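PDB 3ESH: protein similar to metal-dependent hydrolase from Staphylococcus aureus subsp. aureus Mu50, which probably acts as a metal-dependent hydrolase, as expected of a member of the metallo-beta-lactamase superfamily. Local coordinates for residues A22-G25 with L31-K34; K34-N39 with F208-H213; D136-F141 with N162-F167; Q180-G183 with G188-I191. All blocks are in the same frame, centred on the assembly; numbering follows the deposited sequence.

Overall arrangement
The four contacts fall into two groups. Contacts 1 and 2 have centres about 7 Å apart and share Lys-34. Met-23 O of contact 1 lies 2.7 Å from His-213 NE2 of contact 2, a probable hydrogen bond. Contacts 3 and 4 have centres about 13 Å apart, and Phe-167 CZ comes to 3.3 Å from Thr-190 OG1. The centres of contacts 1 and 3 are about 32 Å apart, on opposite sides of the chain's centre. Contacts 4 and 2 both lie close to a possible empty metal site of His-110, His-185 and Asp-206. His-189 of contact 4 touches these residues, while Thr-210 of contact 2 lies near them. Nearest atoms of contacts 2 and 4 are about 6 Å apart.

Contact 1: A22-G25 with L31-K34; sequences AMFG and LWSK
Phe-24 and Trp-32 carry this contact alone, ring against ring. Their planes are almost parallel, 13° apart. The phenyl ring is slid well off the five-membered ring of the indole, and the two centroids lie 4.7 Å apart. Direct overlap of the rings is therefore slight. The closest approach is from Phe-24 CD1 to Trp-32 CD2, 3.4 Å, at a ring-fusion atom of the indole. Phe-24 CE1 reaches further along the indole, to 3.6 Å from Trp-32 CE3. The slide lets each methylene sit over the partner's face. Trp-32 CB lies 3.6 Å from the centroid of the Phe-24 ring. Phe-24 CB lies 4.1 Å from the centroid of the Trp-32 five-membered ring. Both are CH-pi contacts, so the pair is joined by two reciprocal ones.

The two residues come from successive short helices, 20-24 and 29-32. These helices lie in the connection between strands 15-19 and 43-47, which pair as a small antiparallel sheet. Gly-25, with positive phi, turns the chain out of the first helix.

The side chains take different first torsions. Phe-24 CG is anti to its carbonyl carbon, with chi1 -75°. Trp-32 CG stands between the backbone N and the carbonyl carbon, with chi1 68°, which swings the indole alongside the phenyl group. Beyond the pair, Trp-32 also rests on Ile-44 of strand 43-47. His-213 stacks on the face of Phe-24 opposite Trp-32. Ala-22 packs on Val-26 of the second subunit.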
loop_
_atom_site.group_PDB
_atom_site.type_symbol
_atom_site.label_atom_id
_atom_site.label_comp_id
_atom_site.label_asym_id
_atom_site.label_seq_id
_atom_site.Cartn_x
_atom_site.Cartn_y
_atom_site.Cartn_z
ATOM N N ALA A 22 -14.877 -16.897 -21.237
ATOM C CA ALA A 22 -13.710 -16.508 -20.457
ATOM C C ALA A 22 -12.996 -15.314 -21.079
ATOM O O ALA A 22 -12.373 -14.499 -20.374
ATOM C CB ALA A 22 -12.750 -17.689 -20.324
HETATM N N MSE A 23 -13.082 -15.213 -22.402
HETATM C CA MSE A 23 -12.440 -14.103 -23.109
HETATM C C MSE A 23 -13.259 -12.820 -23.053
HETATM O O MSE A 23 -12.758 -11.764 -23.433
HETATM C CB MSE A 23 -12.181 -14.462 -24.573
HETATM C CG MSE A 23 -11.106 -15.478 -24.790
HETATM SE SE MSE A 23 -9.329 -14.826 -24.319
HETATM C CE MSE A 23 -9.205 -13.449 -25.612
ATOM N N PHE A 24 -14.508 -12.901 -22.588
ATOM C CA PHE A 24 -15.358 -11.709 -22.532
ATOM C C PHE A 24 -15.933 -11.399 -21.159
ATOM O O PHE A 24 -16.708 -10.456 -20.988
ATOM C CB PHE A 24 -16.481 -11.815 -23.565
ATOM C CG PHE A 24 -16.024 -11.592 -24.976
ATOM C CD1 PHE A 24 -15.896 -12.654 -25.860
ATOM C CD2 PHE A 24 -15.712 -10.310 -25.418
ATOM C CE1 PHE A 24 -15.461 -12.444 -27.166
ATOM C CE2 PHE A 24 -15.274 -10.083 -26.717
ATOM C CZ PHE A 24 -15.147 -11.150 -27.598
ATOM N N GLY A 25 -15.535 -12.206 -20.185
ATOM C CA GLY A 25 -15.956 -12.009 -18.822
ATOM C C GLY A 25 -17.431 -11.750 -18.589
ATOM O O GLY A 25 -18.270 -12.607 -18.838
ATOM N N LEU A 31 -24.473 -10.791 -26.639
ATOM C CA LEU A 31 -23.789 -9.581 -27.082
ATOM C C LEU A 31 -22.410 -9.849 -27.689
ATOM O O LEU A 31 -22.121 -9.352 -28.780
ATOM C CB LEU A 31 -23.632 -8.586 -25.935
ATOM C CG LEU A 31 -24.918 -8.067 -25.291
ATOM C CD1 LEU A 31 -24.558 -7.043 -24.210
ATOM C CD2 LEU A 31 -25.811 -7.447 -26.354
ATOM N N TRP A 32 -21.554 -10.618 -27.012
ATOM C CA TRP A 32 -20.239 -10.861 -27.594
ATOM C C TRP A 32 -20.242 -11.806 -28.790
ATOM O O TRP A 32 -19.390 -11.675 -29.667
ATOM C CB TRP A 32 -19.181 -11.328 -26.550
ATOM C CG TRP A 32 -19.362 -12.684 -25.930
ATOM C CD1 TRP A 32 -19.921 -12.958 -24.719
ATOM C CD2 TRP A 32 -19.010 -13.952 -26.504
ATOM N NE1 TRP A 32 -19.949 -14.313 -24.503
ATOM C CE2 TRP A 32 -19.404 -14.951 -25.585
ATOM C CE3 TRP A 32 -18.412 -14.342 -27.711
ATOM C CZ2 TRP A 32 -19.219 -16.320 -25.832
ATOM C CZ3 TRP A 32 -18.224 -15.709 -27.958
ATOM C CH2 TRP A 32 -18.632 -16.675 -27.024
ATOM N N SER A 33 -21.190 -12.739 -28.851
ATOM C CA SER A 33 -21.228 -13.669 -29.984
ATOM C C SER A 33 -21.481 -12.933 -31.308
ATOM O O SER A 33 -21.137 -13.428 -32.383
ATOM C CB SER A 33 -22.289 -14.755 -29.778
ATOM O OG SER A 33 -23.573 -14.201 -29.614
ATOM N N LYS A 34 -22.074 -11.746 -31.222
ATOM C CA LYS A 34 -22.344 -10.934 -32.396
ATOM C C LYS A 34 -21.122 -10.108 -32.785
ATOM O O LYS A 34 -21.067 -9.568 -33.878
ATOM C CB LYS A 34 -23.534 -10.010 -32.132
ATOM C CG LYS A 34 -24.862 -10.746 -32.012
ATOM C CD LYS A 34 -26.027 -9.831 -31.669
ATOM C CE LYS A 34 -27.292 -10.661 -31.467
ATOM N NZ LYS A 34 -28.402 -9.879 -30.863
#

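Contact 2: K34-N39 with F208-H213; sequences KQYNAN and FPTTAH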
loop_
_atom_site.group_PDB
_atom_site.type_symbol
_atom_site.label_atom_id
_atom_site.label_comp_id
_atom_site.label_asym_id
_atom_site.label_seq_id
_atom_site.Cartn_x
_atom_site.Cartn_y
_atom_site.Cartn_z
ATOM N N LYS A 34 -22.074 -11.746 -31.222
ATOM C CA LYS A 34 -22.344 -10.934 -32.396
ATOM C C LYS A 34 -21.122 -10.108 -32.785
ATOM O O LYS A 34 -21.067 -9.568 -33.878
ATOM C CB LYS A 34 -23.534 -10.010 -32.132
ATOM C CG LYS A 34 -24.862 -10.746 -32.012
ATOM C CD LYS A 34 -26.027 -9.831 -31.669
ATOM C CE LYS A 34 -27.292 -10.661 -31.467
ATOM N NZ LYS A 34 -28.402 -9.879 -30.863
ATOM N N GLN A 35 -20.143 -10.007 -31.884
ATOM C CA GLN A 35 -18.922 -9.241 -32.160
ATOM C C GLN A 35 -17.731 -10.150 -32.518
ATOM O O GLN A 35 -16.775 -9.708 -33.159
ATOM C CB GLN A 35 -18.549 -8.381 -30.958
ATOM C CG GLN A 35 -19.628 -7.430 -30.482
ATOM C CD GLN A 35 -20.146 -6.506 -31.580
ATOM O OE1 GLN A 35 -19.366 -5.913 -32.341
ATOM N NE2 GLN A 35 -21.472 -6.374 -31.659
ATOM N N TYR A 36 -17.796 -11.415 -32.107
ATOM C CA TYR A 36 -16.721 -12.357 -32.377
ATOM C C TYR A 36 -17.371 -13.724 -32.515
ATOM O O TYR A 36 -18.280 -14.047 -31.761
ATOM C CB TYR A 36 -15.713 -12.372 -31.217
ATOM C CG TYR A 36 -14.290 -12.688 -31.644
ATOM C CD1 TYR A 36 -13.430 -11.674 -32.027
ATOM C CD2 TYR A 36 -13.829 -14.007 -31.727
ATOM C CE1 TYR A 36 -12.143 -11.953 -32.482
ATOM C CE2 TYR A 36 -12.561 -14.292 -32.178
ATOM C CZ TYR A 36 -11.718 -13.263 -32.558
ATOM O OH TYR A 36 -10.450 -13.533 -33.018
ATOM N N ASN A 37 -16.904 -14.540 -33.452
ATOM C CA ASN A 37 -17.513 -15.854 -33.669
ATOM C C ASN A 37 -17.045 -16.958 -32.741
ATOM O O ASN A 37 -15.858 -17.048 -32.424
ATOM C CB ASN A 37 -17.294 -16.306 -35.121
ATOM C CG ASN A 37 -17.893 -15.341 -36.132
ATOM O OD1 ASN A 37 -17.375 -14.235 -36.346
ATOM N ND2 ASN A 37 -18.997 -15.750 -36.752
ATOM N N ALA A 38 -17.982 -17.804 -32.318
ATOM C CA ALA A 38 -17.683 -18.942 -31.445
ATOM C C ALA A 38 -18.194 -20.213 -32.113
ATOM O O ALA A 38 -19.055 -20.145 -32.991
ATOM C CB ALA A 38 -18.350 -18.766 -30.112
ATOM N N ASN A 39 -17.661 -21.366 -31.714
ATOM C CA ASN A 39 -18.106 -22.630 -32.296
ATOM C C ASN A 39 -19.066 -23.367 -31.373
ATOM O O ASN A 39 -19.526 -22.815 -30.371
ATOM C CB ASN A 39 -16.915 -23.535 -32.639
ATOM C CG ASN A 39 -16.125 -23.965 -31.415
ATOM O OD1 ASN A 39 -16.587 -23.842 -30.281
ATOM N ND2 ASN A 39 -14.933 -24.488 -31.644
ATOM N N PHE A 208 -6.298 -5.363 -24.677
ATOM C CA PHE A 208 -7.103 -5.007 -25.844
ATOM C C PHE A 208 -6.804 -6.132 -26.840
ATOM O O PHE A 208 -6.227 -5.903 -27.902
ATOM C CB PHE A 208 -6.664 -3.653 -26.411
ATOM C CG PHE A 208 -7.631 -3.064 -27.424
ATOM C CD1 PHE A 208 -7.371 -1.825 -28.009
ATOM C CD2 PHE A 208 -8.798 -3.740 -27.786
ATOM C CE1 PHE A 208 -8.258 -1.263 -28.939
ATOM C CE2 PHE A 208 -9.688 -3.188 -28.709
ATOM C CZ PHE A 208 -9.414 -1.946 -29.287
ATOM N N PRO A 209 -7.201 -7.372 -26.499
ATOM C CA PRO A 209 -7.001 -8.597 -27.283
ATOM C C PRO A 209 -7.428 -8.542 -28.741
ATOM O O PRO A 209 -6.636 -8.816 -29.641
ATOM C CB PRO A 209 -7.793 -9.647 -26.506
ATOM C CG PRO A 209 -7.880 -9.089 -25.132
ATOM C CD PRO A 209 -8.119 -7.635 -25.383
ATOM N N THR A 210 -8.691 -8.212 -28.955
ATOM C CA THR A 210 -9.258 -8.129 -30.294
ATOM C C THR A 210 -10.077 -6.858 -30.431
ATOM O O THR A 210 -10.345 -6.177 -29.444
ATOM C CB THR A 210 -10.195 -9.322 -30.574
ATOM O OG1 THR A 210 -11.385 -9.197 -29.780
ATOM C CG2 THR A 210 -9.506 -10.623 -30.219
ATOM N N THR A 211 -10.480 -6.556 -31.658
ATOM C CA THR A 211 -11.279 -5.371 -31.922
ATOM C C THR A 211 -12.601 -5.403 -31.174
ATOM O O THR A 211 -13.224 -4.369 -30.960
ATOM C CB THR A 211 -11.571 -5.231 -33.408
ATOM O OG1 THR A 211 -12.163 -6.439 -33.885
ATOM C CG2 THR A 211 -10.286 -4.946 -34.183
ATOM N N ALA A 212 -13.026 -6.587 -30.760
ATOM C CA ALA A 212 -14.280 -6.712 -30.027
ATOM C C ALA A 212 -14.151 -6.292 -28.557
ATOM O O ALA A 212 -15.154 -6.198 -27.852
ATOM C CB ALA A 212 -14.798 -8.139 -30.113
ATOM N N HIS A 213 -12.923 -6.041 -28.103
ATOM C CA HIS A 213 -12.693 -5.630 -26.728
ATOM C C HIS A 213 -12.450 -4.125 -26.577
ATOM O O HIS A 213 -11.909 -3.675 -25.569
ATOM C CB HIS A 213 -11.509 -6.391 -26.129
ATOM C CG HIS A 213 -11.754 -7.860 -25.973
ATOM N ND1 HIS A 213 -11.581 -8.756 -27.003
ATOM C CD2 HIS A 213 -12.187 -8.582 -24.912
ATOM C CE1 HIS A 213 -11.896 -9.971 -26.584
ATOM N NE2 HIS A 213 -12.265 -9.889 -25.321
#
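Gln-35 and Ala-212 mark the closest backbone approach, with CA atoms 5.7 Å apart, where an irregular loop meets a short 3-10 turn. Their CB atoms touch at 3.9 Å, and the rest of the Gln-35 chain bends at chi2. Tyr-36, the next residue, supplies the larger buried surface. One side of its ring, CD1 and CE1, is turned to the other segment. Tyr-36 CE1 lies 3.7 Å from Thr-210 CG2, and Tyr-36 CD1 lies 4.2 Å from Ala-212 CB. Both methyls approach the ring obliquely. The phenol oxygen reaches past them to hydrogen-bond with Asn-45 O and Glu-253 N.

Thr-210 splits its two branches between two tasks. With chi1 70°, OG1 stands between the backbone N and the carbonyl carbon. This sends the hydroxyl into its own turn and leaves CG2 on the side of Tyr-36. There OG1 of Thr-210 accepts from Ala-212 N at 3.2 Å, an ST turn. The same Thr-210 OG1 lies 2.8 Å from His-213 ND1, a hydrogen bond in which either atom could be the donor. A backbone bond from His-213 N to Thr-210 O, 2.9 Å, tightens the turn.

Phe-24 of helix 20-24 touches both Tyr-36 and Ala-212. The turn follows Asp-206 closely in the chain, and Thr-210 lies near the possible metal site of His-110, His-185 and Asp-206, which would fit the metallo-beta-lactamase fold.

Contact 3: D136-F141 with N162-F167; sequences DEWHEF and NKLILF
Trp-138 and Leu-164 both place CG anti to the backbone N, with chi1 177° and -175°. This sends the indole out from the helix and the leucine out from the strand until they meet from opposite directions. They join the helix and the second strand of a beta-alpha-beta unit: strand 130-134, helix 135-142 and strand 164-167. The two strands are parallel neighbours, and 164-167 is the outermost strand of its sheet within the chain.

One methyl makes the contact for Leu-164. Its CD2 stands over the face of the indole, 3.8 Å from the centroid of the Trp-138 five-membered ring and 16° off the normal, a CH-pi contact. The indole atom nearest to Leu-164 CD2 is Trp-138 CE2, at 3.7 Å. Val-133 of the first strand touches both Trp-138 and Leu-164.

Leu-166 is two residues on, so it points to the same side of the strand. Its CG is anti to the carbonyl carbon instead, and its side chain crosses that of Trp-138 at about a right angle.

The rest of the helix looks elsewhere. Glu-137 bonds to Met-109 N, within the His-X-His-X-Asp-His sequence characteristic of the superfamily, and to Ser-186. Asp-136 forms a salt bridge with Arg-231 of the third subunit, and Leu-166 packs on Arg-235 of that subunit. Toward the helix, Leu-166 CD2 reaches the root of the tryptophan, 3.7 Å from Trp-138 CB.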
loop_
_atom_site.group_PDB
_atom_site.type_symbol
_atom_site.label_atom_id
_atom_site.label_comp_id
_atom_site.label_asym_id
_atom_site.label_seq_id
_atom_site.Cartn_x
_atom_site.Cartn_y
_atom_site.Cartn_z
ATOM N N ASP A 136 8.278 -7.675 -12.643
ATOM C CA ASP A 136 7.310 -8.425 -11.824
ATOM C C ASP A 136 6.657 -9.538 -12.630
ATOM O O ASP A 136 6.322 -10.590 -12.075
ATOM C CB ASP A 136 6.248 -7.484 -11.260
ATOM C CG ASP A 136 6.844 -6.406 -10.391
ATOM O OD1 ASP A 136 7.466 -6.753 -9.373
ATOM O OD2 ASP A 136 6.707 -5.222 -10.714
ATOM N N GLU A 137 6.487 -9.304 -13.933
ATOM C CA GLU A 137 5.904 -10.305 -14.823
ATOM C C GLU A 137 6.820 -11.517 -14.759
ATOM O O GLU A 137 6.366 -12.639 -14.554
ATOM C CB GLU A 137 5.857 -9.781 -16.264
ATOM C CG GLU A 137 5.326 -10.774 -17.299
ATOM C CD GLU A 137 3.856 -11.138 -17.075
ATOM O OE1 GLU A 137 3.071 -10.214 -16.753
ATOM O OE2 GLU A 137 3.476 -12.333 -17.232
ATOM N N TRP A 138 8.116 -11.267 -14.924
ATOM C CA TRP A 138 9.129 -12.317 -14.898
ATOM C C TRP A 138 9.138 -13.075 -13.564
ATOM O O TRP A 138 9.209 -14.315 -13.537
ATOM C CB TRP A 138 10.497 -11.702 -15.176
ATOM C CG TRP A 138 11.592 -12.672 -15.107
ATOM C CD1 TRP A 138 12.511 -12.800 -14.102
ATOM C CD2 TRP A 138 11.842 -13.756 -16.019
ATOM N NE1 TRP A 138 13.304 -13.905 -14.327
ATOM C CE2 TRP A 138 12.915 -14.507 -15.491
ATOM C CE3 TRP A 138 11.257 -14.165 -17.226
ATOM C CZ2 TRP A 138 13.414 -15.645 -16.130
ATOM C CZ3 TRP A 138 11.753 -15.300 -17.863
ATOM C CH2 TRP A 138 12.820 -16.029 -17.310
ATOM N N HIS A 139 9.058 -12.323 -12.464
ATOM C CA HIS A 139 9.044 -12.904 -11.111
ATOM C C HIS A 139 7.888 -13.882 -10.932
ATOM O O HIS A 139 8.046 -14.950 -10.337
ATOM C CB HIS A 139 8.920 -11.817 -10.041
ATOM C CG HIS A 139 10.164 -11.015 -9.832
ATOM N ND1 HIS A 139 10.214 -9.923 -8.988
ATOM C CD2 HIS A 139 11.414 -11.153 -10.342
ATOM C CE1 HIS A 139 11.437 -9.426 -8.985
ATOM N NE2 HIS A 139 12.182 -10.153 -9.797
ATOM N N GLU A 140 6.715 -13.516 -11.437
ATOM C CA GLU A 140 5.581 -14.409 -11.301
ATOM C C GLU A 140 5.711 -15.567 -12.290
ATOM O O GLU A 140 5.283 -16.689 -12.020
ATOM C CB GLU A 140 4.255 -13.659 -11.508
ATOM C CG GLU A 140 3.061 -14.609 -11.479
ATOM C CD GLU A 140 1.716 -13.910 -11.358
ATOM O OE1 GLU A 140 1.603 -12.745 -11.786
ATOM O OE2 GLU A 140 0.767 -14.546 -10.845
ATOM N N PHE A 141 6.306 -15.289 -13.440
ATOM C CA PHE A 141 6.484 -16.322 -14.444
ATOM C C PHE A 141 7.263 -17.520 -13.871
ATOM O O PHE A 141 6.929 -18.672 -14.150
ATOM C CB PHE A 141 7.226 -15.764 -15.657
ATOM C CG PHE A 141 7.749 -16.823 -16.568
ATOM C CD1 PHE A 141 6.870 -17.659 -17.249
ATOM C CD2 PHE A 141 9.120 -17.012 -16.720
ATOM C CE1 PHE A 141 7.347 -18.676 -18.073
ATOM C CE2 PHE A 141 9.612 -18.030 -17.541
ATOM C CZ PHE A 141 8.727 -18.863 -18.220
ATOM N N ASN A 162 19.426 -15.909 -20.759
ATOM C CA ASN A 162 20.817 -15.468 -20.654
ATOM C C ASN A 162 20.940 -13.994 -21.003
ATOM O O ASN A 162 21.662 -13.263 -20.346
ATOM C CB ASN A 162 21.737 -16.277 -21.584
ATOM C CG ASN A 162 21.996 -17.693 -21.076
ATOM O OD1 ASN A 162 22.375 -17.888 -19.923
ATOM N ND2 ASN A 162 21.795 -18.684 -21.941
ATOM N N LYS A 163 20.237 -13.564 -22.044
ATOM C CA LYS A 163 20.281 -12.178 -22.478
ATOM C C LYS A 163 19.013 -11.439 -22.061
ATOM O O LYS A 163 18.494 -10.595 -22.794
ATOM C CB LYS A 163 20.457 -12.112 -23.997
ATOM C CG LYS A 163 21.659 -12.881 -24.511
ATOM C CD LYS A 163 22.055 -12.409 -25.896
ATOM C CE LYS A 163 23.187 -13.252 -26.455
ATOM N NZ LYS A 163 22.786 -14.690 -26.611
ATOM N N LEU A 164 18.539 -11.758 -20.862
ATOM C CA LEU A 164 17.326 -11.158 -20.317
ATOM C C LEU A 164 17.562 -9.791 -19.683
ATOM O O LEU A 164 18.468 -9.622 -18.873
ATOM C CB LEU A 164 16.723 -12.093 -19.275
ATOM C CG LEU A 164 15.381 -11.651 -18.697
ATOM C CD1 LEU A 164 14.263 -12.085 -19.648
ATOM C CD2 LEU A 164 15.165 -12.275 -17.330
ATOM N N ILE A 165 16.751 -8.811 -20.068
ATOM C CA ILE A 165 16.840 -7.465 -19.504
ATOM C C ILE A 165 15.460 -7.188 -18.882
ATOM O O ILE A 165 14.432 -7.445 -19.515
ATOM C CB ILE A 165 17.142 -6.395 -20.589
ATOM C CG1 ILE A 165 18.561 -6.568 -21.122
ATOM C CG2 ILE A 165 16.973 -4.992 -20.011
ATOM C CD1 ILE A 165 19.654 -6.352 -20.076
ATOM N N LEU A 166 15.443 -6.680 -17.653
ATOM C CA LEU A 166 14.204 -6.390 -16.960
ATOM C C LEU A 166 13.982 -4.903 -16.791
ATOM O O LEU A 166 14.933 -4.139 -16.636
ATOM C CB LEU A 166 14.200 -7.035 -15.577
ATOM C CG LEU A 166 14.339 -8.548 -15.587
ATOM C CD1 LEU A 166 14.679 -9.047 -14.214
ATOM C CD2 LEU A 166 13.067 -9.162 -16.103
ATOM N N PHE A 167 12.712 -4.505 -16.819
ATOM C CA PHE A 167 12.337 -3.111 -16.631
ATOM C C PHE A 167 11.140 -3.045 -15.666
ATOM O O PHE A 167 10.356 -4.005 -15.541
ATOM C CB PHE A 167 12.006 -2.466 -17.992
ATOM C CG PHE A 167 10.612 -2.740 -18.486
ATOM C CD1 PHE A 167 9.605 -1.816 -18.286
ATOM C CD2 PHE A 167 10.309 -3.929 -19.126
ATOM C CE1 PHE A 167 8.305 -2.068 -18.720
ATOM C CE2 PHE A 167 9.026 -4.201 -19.565
ATOM C CZ PHE A 167 8.016 -3.267 -19.361
#

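Contact 4: Q180-G183 with G188-I191; sequences QHSG and GHTI
His-189 turns the edge of its ring to Ser-182. Its ND1 donates to Ser-182 OG at 3.0 Å, with the oxygen 22° out of the ring plane. Ser-182 OG in turn donates a hydrogen bond to Gly-183 O at 2.9 Å, on a lone pair in the carbonyl plane. These two bonds orient the hydroxyl and help to set the rotation of the imidazole. Ser-182 OG stands between the backbone N and the carbonyl carbon, chi1 81°, which faces it to the ring.

The carbonyl of His-189 is gripped as well. Its O accepts from Ser-182 N at 2.8 Å and from Gly-183 N at 2.9 Å. His-181 ND1 adds a weak bond at 3.4 Å to His-189 O. The His-181 ring meets Gly-188 with its edge, CE1 lying 3.3 Å from Gly-188 CA.

Further along, the strands pair as the arms of a beta hairpin. Gln-180 and Ile-191 form an antiparallel hydrogen-bonded pair, with Gln-180 N at 2.9 Å from Ile-191 O and Ile-191 N at 3.1 Å from Gln-180 O. His-181 and Thr-190 form the adjoining non-hydrogen-bonded pair.

The His-189 side chain touches residues of the possible empty metal site (His-110, His-185, Asp-206), and its NE2 is weakly bonded to Asp-206 N. The hairpin lies between two layers: Gln-180 and Ile-191 rest on Met-236 of helix 226-242, while His-181 and Thr-190, on the other face, touch Gln-134 of strand 130-134.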
loop_
_atom_site.group_PDB
_atom_site.type_symbol
_atom_site.label_atom_id
_atom_site.label_comp_id
_atom_site.label_asym_id
_atom_site.label_seq_id
_atom_site.Cartn_x
_atom_site.Cartn_y
_atom_site.Cartn_z
ATOM N N GLN A 180 5.729 -0.154 -21.805
ATOM C CA GLN A 180 5.135 0.476 -20.626
ATOM C C GLN A 180 4.253 -0.441 -19.771
ATOM O O GLN A 180 3.249 -0.986 -20.230
ATOM C CB GLN A 180 4.341 1.697 -21.080
ATOM C CG GLN A 180 3.705 2.475 -19.968
ATOM C CD GLN A 180 2.943 3.679 -20.490
ATOM O OE1 GLN A 180 2.034 4.190 -19.828
ATOM N NE2 GLN A 180 3.315 4.146 -21.684
ATOM N N HIS A 181 4.644 -0.597 -18.517
ATOM C CA HIS A 181 3.935 -1.439 -17.554
ATOM C C HIS A 181 2.478 -1.009 -17.403
ATOM O O HIS A 181 2.206 0.100 -16.965
ATOM C CB HIS A 181 4.645 -1.352 -16.192
ATOM C CG HIS A 181 4.057 -2.236 -15.135
ATOM N ND1 HIS A 181 3.601 -3.507 -15.393
ATOM C CD2 HIS A 181 3.934 -2.055 -13.798
ATOM C CE1 HIS A 181 3.224 -4.077 -14.260
ATOM N NE2 HIS A 181 3.419 -3.218 -13.278
ATOM N N SER A 182 1.541 -1.883 -17.762
ATOM C CA SER A 182 0.128 -1.543 -17.658
ATOM C C SER A 182 -0.570 -2.298 -16.544
ATOM O O SER A 182 -1.414 -1.745 -15.853
ATOM C CB SER A 182 -0.614 -1.821 -18.968
ATOM O OG SER A 182 -0.945 -3.183 -19.099
ATOM N N GLY A 183 -0.211 -3.559 -16.361
ATOM C CA GLY A 183 -0.856 -4.350 -15.340
ATOM C C GLY A 183 -2.229 -4.706 -15.850
ATOM O O GLY A 183 -2.509 -4.538 -17.032
ATOM N N GLY A 188 2.219 -7.913 -14.302
ATOM C CA GLY A 188 3.336 -7.318 -15.008
ATOM C C GLY A 188 3.067 -7.064 -16.471
ATOM O O GLY A 188 3.991 -6.771 -17.231
ATOM N N HIS A 189 1.805 -7.147 -16.881
ATOM C CA HIS A 189 1.470 -6.937 -18.278
ATOM C C HIS A 189 1.990 -5.608 -18.799
ATOM O O HIS A 189 1.928 -4.587 -18.109
ATOM C CB HIS A 189 -0.032 -7.032 -18.478
ATOM C CG HIS A 189 -0.452 -6.952 -19.913
ATOM N ND1 HIS A 189 -0.519 -5.762 -20.600
ATOM C CD2 HIS A 189 -0.830 -7.918 -20.783
ATOM C CE1 HIS A 189 -0.926 -5.993 -21.837
ATOM N NE2 HIS A 189 -1.122 -7.292 -21.971
ATOM N N THR A 190 2.483 -5.640 -20.040
ATOM C CA THR A 190 3.078 -4.490 -20.705
ATOM C C THR A 190 2.489 -4.195 -22.095
ATOM O O THR A 190 2.077 -5.100 -22.817
ATOM C CB THR A 190 4.626 -4.718 -20.839
ATOM O OG1 THR A 190 5.199 -4.898 -19.537
ATOM C CG2 THR A 190 5.313 -3.542 -21.525
ATOM N N ILE A 191 2.440 -2.919 -22.464
ATOM C CA ILE A 191 1.954 -2.526 -23.777
ATOM C C ILE A 191 3.136 -1.889 -24.499
ATOM O O ILE A 191 4.066 -1.418 -23.869
ATOM C CB ILE A 191 0.785 -1.516 -23.685
ATOM C CG1 ILE A 191 1.258 -0.208 -23.073
ATOM C CG2 ILE A 191 -0.335 -2.091 -22.820
ATOM C CD1 ILE A 191 0.420 0.953 -23.472
#